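Local coordinates for putative NAD(P)H-flavin oxidoreductase (Streptococcus pyogenes serotype M1, PDB 2HAY), which binds flavin mononucleotide and probably acts as an NAD(P)H-dependent oxidoreductase of the nitroreductase type, at residues B[17-22]-B[164-169]; B[47-52]-B[141-146]. All blocks are in the same frame, centred on the assembly; numbering follows the deposited sequence.

Contact 1. Residues B[17-22]-B[164-169]; sequences HFRTAV and IDTCPI. With FMN (flavin mononucleotide), chain I.
The ring of F18 and the carboxylate of D165 meet near the end of helix 6-18, their planes 27° apart. CZ of F18 lies 3.4 Å from D165 OD1, an oblique approach, while the carbonyl O of I164 sits at the ring's edge, close to its plane. CG of F18 is anti to the backbone N (chi1 179°), which carries the ring over to strand 165-169. D165 has its charge partner elsewhere: OD1 makes a salt bridge with R203. Inside the contact, the CG2 methyl of V22 is an apolar neighbour of the same carboxylate.

The second flat group, the R19 guanidinium, has O2P of the FMN phosphate in plane at its edge. R19 NH1 gives O2P a bond of 2.9 Å, and NH2 reaches both O2P and O3P by longer, more bent bonds. NH2 also bonds the carbonyl O of L44 of the second subunit. The chain turns to the phosphate by bending at its second and third torsions. Next along the loop, T20 OG1 and A21 N both donate to O1P; the bond from A21 N to O1P is 2.9 Å long and nearly straight.

Where the two backbones meet, V22 N donates to T166 O at 3.0 Å, with an N-H...O angle of 168°. A water ties the loop to the strand a second time, donating to T20 O and D165 OD1 and accepting from T166 N. Beyond these bonds the CB methyl of A21 packs on C167 SG at 4.0 Å, and the P168 ring lies beside the dimethylbenzene end of the flavin.

The loop after helix 6-18 thus grips the phosphate while strand 165-169 lines the isoalloxazine, forming part of the FMN site of this nitroreductase-family flavoprotein.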
ATOM      1  N   HIS B  17     -10.745  -4.988 -13.755  1.00 33.49           N
ATOM      2  CA  HIS B  17     -11.153  -6.351 -13.994  1.00 34.39           C
ATOM      3  C   HIS B  17     -10.114  -7.195 -14.741  1.00 33.92           C
ATOM      4  O   HIS B  17     -10.095  -8.413 -14.590  1.00 34.82           O
ATOM      5  CB  HIS B  17     -12.547  -6.382 -14.609  1.00 35.32           C
ATOM      6  CG  HIS B  17     -13.611  -5.895 -13.663  1.00 39.90           C
ATOM      7  ND1 HIS B  17     -14.413  -6.751 -12.934  1.00 44.29           N
ATOM      8  CD2 HIS B  17     -13.976  -4.639 -13.299  1.00 41.88           C
ATOM      9  CE1 HIS B  17     -15.240  -6.044 -12.180  1.00 45.00           C
ATOM     10  NE2 HIS B  17     -14.991  -4.760 -12.380  1.00 44.29           N
ATOM     11  N   PHE B  18      -9.224  -6.545 -15.495  1.00 33.36           N
ATOM     12  CA  PHE B  18      -8.057  -7.201 -16.103  1.00 32.16           C
ATOM     13  C   PHE B  18      -7.054  -7.744 -15.068  1.00 32.24           C
ATOM     14  O   PHE B  18      -6.621  -8.911 -15.170  1.00 32.06           O
ATOM     15  CB  PHE B  18      -7.331  -6.268 -17.082  1.00 31.33           C
ATOM     16  CG  PHE B  18      -6.098  -6.883 -17.719  1.00 30.99           C
ATOM     17  CD1 PHE B  18      -4.829  -6.474 -17.333  1.00 29.92           C
ATOM     18  CD2 PHE B  18      -6.214  -7.877 -18.702  1.00 30.93           C
ATOM     19  CE1 PHE B  18      -3.696  -7.018 -17.906  1.00 30.09           C
ATOM     20  CE2 PHE B  18      -5.072  -8.441 -19.285  1.00 29.55           C
ATOM     21  CZ  PHE B  18      -3.814  -8.014 -18.888  1.00 29.83           C
ATOM     22  N   ARG B  19      -6.658  -6.902 -14.111  1.00 31.08           N
ATOM     23  CA  ARG B  19      -5.663  -7.300 -13.099  1.00 30.64           C
ATOM     24  C   ARG B  19      -6.086  -8.540 -12.332  1.00 30.81           C
ATOM     25  O   ARG B  19      -7.148  -8.581 -11.714  1.00 30.85           O
ATOM     26  CB  ARG B  19      -5.372  -6.189 -12.096  1.00 30.39           C
ATOM     27  CG  ARG B  19      -4.054  -6.452 -11.297  1.00 29.43           C
ATOM     28  CD  ARG B  19      -4.058  -5.925  -9.876  1.00 25.04           C
ATOM     29  NE  ARG B  19      -5.252  -6.354  -9.163  1.00 25.64           N
ATOM     30  CZ  ARG B  19      -5.432  -7.566  -8.639  1.00 28.32           C
ATOM     31  NH1 ARG B  19      -4.471  -8.486  -8.733  1.00 27.69           N
ATOM     32  NH2 ARG B  19      -6.587  -7.864  -8.032  1.00 25.09           N
ATOM     33  N   THR B  20      -5.252  -9.564 -12.401  1.00 31.12           N
ATOM     34  CA  THR B  20      -5.421 -10.766 -11.603  1.00 30.99           C
ATOM     35  C   THR B  20      -4.018 -11.201 -11.205  1.00 30.63           C
ATOM     36  O   THR B  20      -3.041 -10.758 -11.819  1.00 29.93           O
ATOM     37  CB  THR B  20      -6.178 -11.831 -12.394  1.00 31.85           C
ATOM     38  OG1 THR B  20      -6.431 -12.970 -11.560  1.00 35.30           O
ATOM     39  CG2 THR B  20      -5.415 -12.255 -13.640  1.00 31.03           C
ATOM     40  N   ALA B  21      -3.900 -12.005 -10.152  1.00 29.71           N
ATOM     41  CA  ALA B  21      -2.570 -12.380  -9.670  1.00 30.18           C
ATOM     42  C   ALA B  21      -2.060 -13.510 -10.557  1.00 29.78           C
ATOM     43  O   ALA B  21      -2.570 -14.627 -10.521  1.00 31.15           O
ATOM     44  CB  ALA B  21      -2.579 -12.757  -8.156  1.00 28.46           C
ATOM     45  N   VAL B  22      -1.091 -13.190 -11.402  1.00 29.77           N
ATOM     46  CA  VAL B  22      -0.671 -14.105 -12.458  1.00 29.63           C
ATOM     47  C   VAL B  22       0.593 -14.870 -12.021  1.00 30.19           C
ATOM     48  O   VAL B  22       1.604 -14.265 -11.672  1.00 29.61           O
ATOM     49  CB  VAL B  22      -0.475 -13.357 -13.820  1.00 29.34           C
ATOM     50  CG1 VAL B  22       0.193 -14.248 -14.841  1.00 27.64           C
ATOM     51  CG2 VAL B  22      -1.830 -12.825 -14.360  1.00 27.61           C
ATOM     52  N   ILE B 164      -0.122  -5.111 -18.889  1.00 26.03           N
ATOM     53  CA  ILE B 164       0.948  -5.903 -18.321  1.00 25.93           C
ATOM     54  C   ILE B 164       0.389  -6.598 -17.077  1.00 26.37           C
ATOM     55  O   ILE B 164      -0.206  -5.958 -16.212  1.00 25.07           O
ATOM     56  CB  ILE B 164       2.183  -5.013 -17.995  1.00 25.50           C
ATOM     57  CG1 ILE B 164       2.795  -4.488 -19.299  1.00 23.70           C
ATOM     58  CG2 ILE B 164       3.208  -5.760 -17.118  1.00 25.52           C
ATOM     59  CD1 ILE B 164       3.834  -3.395 -19.086  1.00 22.83           C
ATOM     60  N   ASP B 165       0.549  -7.917 -17.046  1.00 26.45           N
ATOM     61  CA  ASP B 165       0.199  -8.716 -15.903  1.00 27.31           C
ATOM     62  C   ASP B 165       1.244  -8.658 -14.774  1.00 27.84           C
ATOM     63  O   ASP B 165       2.440  -8.428 -14.978  1.00 27.42           O
ATOM     64  CB  ASP B 165      -0.049 -10.151 -16.318  1.00 27.33           C
ATOM     65  CG  ASP B 165      -1.356 -10.301 -17.046  1.00 28.21           C
ATOM     66  OD1 ASP B 165      -2.402  -9.973 -16.443  1.00 29.72           O
ATOM     67  OD2 ASP B 165      -1.334 -10.680 -18.222  1.00 28.00           O
ATOM     68  N   THR B 166       0.759  -8.931 -13.578  1.00 28.43           N
ATOM     69  CA  THR B 166       1.499  -8.628 -12.406  1.00 29.48           C
ATOM     70  C   THR B 166       1.172  -9.697 -11.368  1.00 29.09           C
ATOM     71  O   THR B 166       0.201 -10.455 -11.544  1.00 29.46           O
ATOM     72  CB  THR B 166       1.029  -7.202 -12.012  1.00 30.44           C
ATOM     73  OG1 THR B 166       2.132  -6.294 -12.014  1.00 34.13           O
ATOM     74  CG2 THR B 166       0.254  -7.185 -10.776  1.00 28.54           C
ATOM     75  N   CYS B 167       2.004  -9.798 -10.329  1.00 28.96           N
ATOM     76  CA  CYS B 167       1.686 -10.573  -9.119  1.00 28.24           C
ATOM     77  C   CYS B 167       2.430  -9.996  -7.906  1.00 28.03           C
ATOM     78  O   CYS B 167       3.669  -9.919  -7.912  1.00 27.15           O
ATOM     79  CB  CYS B 167       2.053 -12.050  -9.291  1.00 28.07           C
ATOM     80  SG  CYS B 167       1.383 -13.168  -7.999  1.00 29.91           S
ATOM     81  N   PRO B 168       1.682  -9.607  -6.854  1.00 27.53           N
ATOM     82  CA  PRO B 168       2.346  -9.088  -5.660  1.00 27.36           C
ATOM     83  C   PRO B 168       2.726 -10.288  -4.794  1.00 27.57           C
ATOM     84  O   PRO B 168       1.920 -11.200  -4.666  1.00 28.11           O
ATOM     85  CB  PRO B 168       1.273  -8.202  -5.007  1.00 26.67           C
ATOM     86  CG  PRO B 168      -0.047  -8.728  -5.517  1.00 26.88           C
ATOM     87  CD  PRO B 168       0.211  -9.651  -6.706  1.00 27.24           C
ATOM     88  N   ILE B 169       3.945 -10.319  -4.258  1.00 26.98           N
ATOM     89  CA  ILE B 169       4.453 -11.514  -3.588  1.00 26.94           C
ATOM     90  C   ILE B 169       4.968 -11.234  -2.148  1.00 26.69           C
ATOM     91  O   ILE B 169       5.806 -10.350  -1.947  1.00 26.49           O
ATOM     92  CB  ILE B 169       5.549 -12.232  -4.477  1.00 27.30           C
ATOM     93  CG1 ILE B 169       4.973 -12.626  -5.864  1.00 26.11           C
ATOM     94  CG2 ILE B 169       6.074 -13.470  -3.795  1.00 26.92           C
ATOM     95  CD1 ILE B 169       6.018 -12.822  -6.982  1.00 26.27           C
TER
HETATM   96  N1  FMN I 701       0.012 -14.940  -4.853  1.00 42.94           N
HETATM   97  C2  FMN I 701       0.919 -16.012  -4.872  1.00 43.41           C
HETATM   98  O2  FMN I 701       0.726 -17.009  -5.608  1.00 43.40           O
HETATM   99  N3  FMN I 701       2.063 -15.961  -4.067  1.00 42.00           N
HETATM  100  C4  FMN I 701       2.317 -14.889  -3.215  1.00 42.47           C
HETATM  101  O4  FMN I 701       3.235 -14.904  -2.384  1.00 37.42           O
HETATM  102  C4A FMN I 701       1.416 -13.822  -3.176  1.00 43.00           C
HETATM  103  N5  FMN I 701       1.688 -12.754  -2.321  1.00 43.60           N
HETATM  104  C5A FMN I 701       0.824 -11.664  -2.261  1.00 43.50           C
HETATM  105  C6  FMN I 701       1.130 -10.597  -1.414  1.00 41.94           C
HETATM  106  C7  FMN I 701       0.278  -9.502  -1.343  1.00 42.60           C
HETATM  107  C7M FMN I 701       0.757  -8.275  -0.616  1.00 38.20           C
HETATM  108  C8  FMN I 701      -0.895  -9.468  -2.127  1.00 42.12           C
HETATM  109  C8M FMN I 701      -1.580  -8.161  -2.377  1.00 36.16           C
HETATM  110  C9  FMN I 701      -1.201 -10.544  -2.979  1.00 42.78           C
HETATM  111  C9A FMN I 701      -0.334 -11.655  -3.056  1.00 43.37           C
HETATM  112  N10 FMN I 701      -0.596 -12.747  -3.922  1.00 43.86           N
HETATM  113  C10 FMN I 701       0.269 -13.840  -3.993  1.00 43.49           C
HETATM  114  C1' FMN I 701      -1.793 -12.757  -4.796  1.00 42.59           C
HETATM  115  C2' FMN I 701      -3.059 -13.061  -3.980  1.00 45.99           C
HETATM  116  O2' FMN I 701      -3.244 -14.460  -3.817  1.00 47.43           O
HETATM  117  C3' FMN I 701      -4.271 -12.461  -4.703  1.00 44.96           C
HETATM  118  O3' FMN I 701      -4.092 -11.074  -4.875  1.00 45.65           O
HETATM  119  C4' FMN I 701      -5.613 -12.704  -4.022  1.00 44.21           C
HETATM  120  O4' FMN I 701      -5.774 -14.105  -3.872  1.00 42.50           O
HETATM  121  C5' FMN I 701      -6.759 -12.076  -4.842  1.00 44.37           C
HETATM  122  O5' FMN I 701      -6.862 -12.586  -6.180  1.00 41.60           O
HETATM  123  P   FMN I 701      -6.632 -11.686  -7.502  1.00 37.11           P
HETATM  124  O1P FMN I 701      -6.356 -12.596  -8.665  1.00 38.51           O
HETATM  125  O2P FMN I 701      -5.504 -10.712  -7.279  1.00 34.89           O
HETATM  126  O3P FMN I 701      -7.801 -10.844  -7.855  1.00 40.31           O
HETATM  127  O   HOH W   1      -2.292  -9.063 -13.727  1.00 22.44           O

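Contact 2. Residues B[47-52]-B[141-146]; sequences SSIGLE and FDWTAK. With FMN (flavin mononucleotide), chain F.
W143 holds CG anti to its backbone N (chi1 174°), sending the indole from helix 137-162 to the loop 47-52; S48, with OG likewise anti to N (chi1 -176°), brings its hydroxyl to meet it. In this nitroreductase-family dimer, the contact joins the long helix to the loop that lines the FMN pocket. S48 OG lies at the indole's edge near its plane, 3.6 Å from CZ2 of W143. The two groups share a partner across the subunit interface: S48 OG and W143 NE1 are each hydrogen-bonded to OE2 of E170 of the second subunit, so one carboxylate oxygen fixes both the hydroxyl and the turn of the indole.

I49 also comes to the indole's edge, its CD1 methyl 4.1 Å from CH2 of W143, the side chains crossing at about a right angle. L51 CD2 rests against both W143 CZ3 and the CG2 methyl of T144, 4.1 Å from each. On the flavin side, S48 CB lies 3.6 Å from C7 of the FMN benzenoid ring. Within the loop, S47 OG accepts a hydrogen bond of 2.9 Å from E52 N.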
ATOM      1  N   SER B  47       4.673   9.062   0.165  1.00 24.61           N
ATOM      2  CA  SER B  47       5.018   8.289   1.329  1.00 24.81           C
ATOM      3  C   SER B  47       4.781   9.195   2.515  1.00 25.24           C
ATOM      4  O   SER B  47       4.880  10.422   2.403  1.00 25.59           O
ATOM      5  CB  SER B  47       6.485   7.812   1.270  1.00 25.41           C
ATOM      6  OG  SER B  47       7.359   8.912   1.043  1.00 23.22           O
ATOM      7  N   SER B  48       4.450   8.596   3.653  1.00 25.64           N
ATOM      8  CA  SER B  48       4.234   9.352   4.877  1.00 25.73           C
ATOM      9  C   SER B  48       5.410  10.277   5.184  1.00 26.13           C
ATOM     10  O   SER B  48       6.588   9.881   5.115  1.00 26.69           O
ATOM     11  CB  SER B  48       3.984   8.384   6.013  1.00 25.21           C
ATOM     12  OG  SER B  48       3.689   9.062   7.192  1.00 24.32           O
ATOM     13  N   ILE B  49       5.063  11.513   5.501  1.00 26.84           N
ATOM     14  CA  ILE B  49       5.990  12.609   5.726  1.00 27.06           C
ATOM     15  C   ILE B  49       7.044  12.821   4.620  1.00 26.77           C
ATOM     16  O   ILE B  49       8.069  13.439   4.859  1.00 27.01           O
ATOM     17  CB  ILE B  49       6.625  12.598   7.192  1.00 27.29           C
ATOM     18  CG1 ILE B  49       7.653  11.482   7.388  1.00 28.59           C
ATOM     19  CG2 ILE B  49       5.545  12.561   8.291  1.00 28.07           C
ATOM     20  CD1 ILE B  49       8.445  11.640   8.685  1.00 28.95           C
ATOM     21  N   GLY B  50       6.796  12.321   3.417  1.00 27.08           N
ATOM     22  CA  GLY B  50       7.733  12.543   2.295  1.00 26.92           C
ATOM     23  C   GLY B  50       9.096  11.868   2.482  1.00 26.91           C
ATOM     24  O   GLY B  50      10.092  12.289   1.899  1.00 26.49           O
ATOM     25  N   LEU B  51       9.140  10.838   3.316  1.00 26.21           N
ATOM     26  CA  LEU B  51      10.389  10.185   3.676  1.00 26.07           C
ATOM     27  C   LEU B  51      11.019   9.444   2.487  1.00 26.18           C
ATOM     28  O   LEU B  51      12.232   9.464   2.333  1.00 26.27           O
ATOM     29  CB  LEU B  51      10.168   9.186   4.825  1.00 25.68           C
ATOM     30  CG  LEU B  51      11.474   8.521   5.320  1.00 26.39           C
ATOM     31  CD1 LEU B  51      12.439   9.563   5.885  1.00 27.60           C
ATOM     32  CD2 LEU B  51      11.148   7.493   6.369  1.00 28.33           C
ATOM     33  N   GLU B  52      10.193   8.767   1.681  1.00 25.28           N
ATOM     34  CA  GLU B  52      10.703   7.971   0.552  1.00 25.10           C
ATOM     35  C   GLU B  52      11.797   6.999   1.027  1.00 24.41           C
ATOM     36  O   GLU B  52      12.847   6.846   0.370  1.00 23.89           O
ATOM     37  CB  GLU B  52      11.248   8.873  -0.567  1.00 24.26           C
ATOM     38  CG  GLU B  52      10.309   9.927  -1.064  1.00 24.98           C
ATOM     39  CD  GLU B  52      11.025  10.927  -1.931  1.00 26.67           C
ATOM     40  OE1 GLU B  52      11.157  12.117  -1.524  1.00 28.40           O
ATOM     41  OE2 GLU B  52      11.492  10.518  -3.011  1.00 28.25           O
ATOM     42  N   PHE B 141      10.183  -0.359  10.942  1.00 26.86           N
ATOM     43  CA  PHE B 141      10.411  -0.998   9.665  1.00 26.90           C
ATOM     44  C   PHE B 141       9.090  -1.282   8.989  1.00 27.01           C
ATOM     45  O   PHE B 141       8.940  -1.049   7.772  1.00 27.34           O
ATOM     46  CB  PHE B 141      11.239  -2.299   9.794  1.00 26.77           C
ATOM     47  CG  PHE B 141      11.352  -3.028   8.493  1.00 27.78           C
ATOM     48  CD1 PHE B 141      12.212  -2.545   7.488  1.00 24.53           C
ATOM     49  CD2 PHE B 141      10.525  -4.121   8.219  1.00 29.70           C
ATOM     50  CE1 PHE B 141      12.273  -3.139   6.266  1.00 24.43           C
ATOM     51  CE2 PHE B 141      10.584  -4.753   6.963  1.00 31.35           C
ATOM     52  CZ  PHE B 141      11.474  -4.263   5.987  1.00 28.10           C
ATOM     53  N   ASP B 142       8.134  -1.819   9.756  1.00 26.80           N
ATOM     54  CA  ASP B 142       6.825  -2.165   9.201  1.00 25.90           C
ATOM     55  C   ASP B 142       6.125  -0.888   8.722  1.00 26.37           C
ATOM     56  O   ASP B 142       5.425  -0.900   7.713  1.00 26.83           O
ATOM     57  CB  ASP B 142       5.994  -2.970  10.206  1.00 26.25           C
ATOM     58  CG  ASP B 142       6.327  -4.467  10.181  1.00 26.32           C
ATOM     59  OD1 ASP B 142       6.803  -4.976   9.144  1.00 25.17           O
ATOM     60  OD2 ASP B 142       6.084  -5.167  11.182  1.00 26.04           O
ATOM     61  N   TRP B 143       6.393   0.234   9.392  1.00 25.04           N
ATOM     62  CA  TRP B 143       5.891   1.506   8.926  1.00 24.29           C
ATOM     63  C   TRP B 143       6.444   1.964   7.575  1.00 24.89           C
ATOM     64  O   TRP B 143       5.671   2.383   6.696  1.00 25.89           O
ATOM     65  CB  TRP B 143       6.111   2.565   9.993  1.00 24.27           C
ATOM     66  CG  TRP B 143       5.754   3.945   9.578  1.00 25.38           C
ATOM     67  CD1 TRP B 143       4.504   4.425   9.272  1.00 24.09           C
ATOM     68  CD2 TRP B 143       6.660   5.052   9.433  1.00 24.10           C
ATOM     69  NE1 TRP B 143       4.571   5.768   8.976  1.00 22.82           N
ATOM     70  CE2 TRP B 143       5.878   6.182   9.059  1.00 26.00           C
ATOM     71  CE3 TRP B 143       8.045   5.204   9.606  1.00 24.08           C
ATOM     72  CZ2 TRP B 143       6.444   7.457   8.829  1.00 22.87           C
ATOM     73  CZ3 TRP B 143       8.610   6.470   9.384  1.00 24.82           C
ATOM     74  CH2 TRP B 143       7.800   7.583   8.994  1.00 24.25           C
ATOM     75  N   THR B 144       7.759   1.898   7.376  1.00 23.97           N
ATOM     76  CA  THR B 144       8.278   2.187   6.037  1.00 23.65           C
ATOM     77  C   THR B 144       7.848   1.151   5.001  1.00 24.03           C
ATOM     78  O   THR B 144       7.575   1.504   3.824  1.00 22.75           O
ATOM     79  CB  THR B 144       9.819   2.374   6.009  1.00 23.01           C
ATOM     80  OG1 THR B 144      10.439   1.181   6.509  1.00 23.80           O
ATOM     81  CG2 THR B 144      10.209   3.539   6.896  1.00 19.76           C
ATOM     82  N   ALA B 145       7.807  -0.124   5.422  1.00 25.34           N
ATOM     83  CA  ALA B 145       7.316  -1.194   4.552  1.00 25.59           C
ATOM     84  C   ALA B 145       5.878  -0.899   4.078  1.00 26.98           C
ATOM     85  O   ALA B 145       5.561  -1.110   2.885  1.00 28.43           O
ATOM     86  CB  ALA B 145       7.436  -2.566   5.216  1.00 24.40           C
ATOM     87  N   LYS B 146       5.030  -0.353   4.963  1.00 27.44           N
ATOM     88  CA  LYS B 146       3.655   0.041   4.569  1.00 26.83           C
ATOM     89  C   LYS B 146       3.657   1.001   3.407  1.00 27.32           C
ATOM     90  O   LYS B 146       2.832   0.858   2.488  1.00 27.35           O
ATOM     91  CB  LYS B 146       2.883   0.691   5.702  1.00 27.00           C
ATOM     92  CG  LYS B 146       2.437  -0.255   6.804  1.00 27.07           C
ATOM     93  CD  LYS B 146       1.833   0.494   7.962  1.00 23.51           C
ATOM     94  CE  LYS B 146       1.529  -0.464   9.088  1.00 25.50           C
ATOM     95  NZ  LYS B 146       0.985   0.251  10.283  1.00 26.92           N
TER
HETATM   96  N1  FMN F 702      -0.352  14.839   4.296  1.00 35.18           N
HETATM   97  C2  FMN F 702      -0.956  15.536   5.339  1.00 36.04           C
HETATM   98  O2  FMN F 702      -1.176  16.755   5.262  1.00 37.27           O
HETATM   99  N3  FMN F 702      -1.317  14.883   6.503  1.00 35.30           N
HETATM  100  C4  FMN F 702      -1.087  13.528   6.693  1.00 35.86           C
HETATM  101  O4  FMN F 702      -0.907  13.116   7.849  1.00 34.02           O
HETATM  102  C4A FMN F 702      -0.488  12.808   5.643  1.00 37.20           C
HETATM  103  N5  FMN F 702      -0.240  11.432   5.815  1.00 37.47           N
HETATM  104  C5A FMN F 702       0.319  10.664   4.790  1.00 36.43           C
HETATM  105  C6  FMN F 702       0.500   9.297   4.968  1.00 34.55           C
HETATM  106  C7  FMN F 702       1.063   8.508   3.967  1.00 35.72           C
HETATM  107  C7M FMN F 702       0.675   7.043   3.947  1.00 29.29           C
HETATM  108  C8  FMN F 702       1.450   9.131   2.764  1.00 35.69           C
HETATM  109  C8M FMN F 702       1.468   8.303   1.516  1.00 29.74           C
HETATM  110  C9  FMN F 702       1.276  10.513   2.590  1.00 35.29           C
HETATM  111  C9A FMN F 702       0.693  11.292   3.592  1.00 36.87           C
HETATM  112  N10 FMN F 702       0.468  12.682   3.418  1.00 37.77           N
HETATM  113  C10 FMN F 702      -0.124  13.457   4.436  1.00 36.79           C
HETATM  114  C1' FMN F 702       1.083  13.365   2.228  1.00 39.81           C
HETATM  115  C2' FMN F 702       2.620  13.426   2.269  1.00 42.02           C
HETATM  116  O2' FMN F 702       3.077  14.448   3.143  1.00 43.71           O
HETATM  117  C3' FMN F 702       3.092  13.675   0.833  1.00 42.24           C
HETATM  118  O3' FMN F 702       2.749  12.520   0.108  1.00 44.36           O
HETATM  119  C4' FMN F 702       4.582  13.986   0.619  1.00 41.48           C
HETATM  120  O4' FMN F 702       4.934  15.252   1.151  1.00 42.08           O
HETATM  121  C5' FMN F 702       4.921  13.900  -0.882  1.00 39.73           C
HETATM  122  O5' FMN F 702       4.353  14.965  -1.647  1.00 36.17           O
HETATM  123  P   FMN F 702       3.156  14.823  -2.737  1.00 29.42           P
HETATM  124  O1P FMN F 702       2.274  16.036  -2.615  1.00 26.93           O
HETATM  125  O2P FMN F 702       2.326  13.581  -2.567  1.00 29.42           O
HETATM  126  O3P FMN F 702       3.732  14.800  -4.105  1.00 33.96           O

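In the fold
Contact 2 is nested along the chain inside the loop that contact 1 closes: 17-22 comes first, then 47-52, 141-146 and finally 164-169. Helix 137-162 carries the second half of contact 2 and leads directly into strand 165-169 of contact 1, an outermost strand of the chain's four-stranded antiparallel sheet. The contacts lie on opposite sides of the chain's centre, their own centres about 24 Å apart and their nearest atoms about 10 Å, without touching. Each borders a different FMN, and both touch the second subunit. One chain thus contributes to two flavin sites, each built from both subunits, as in other dimeric nitroreductases.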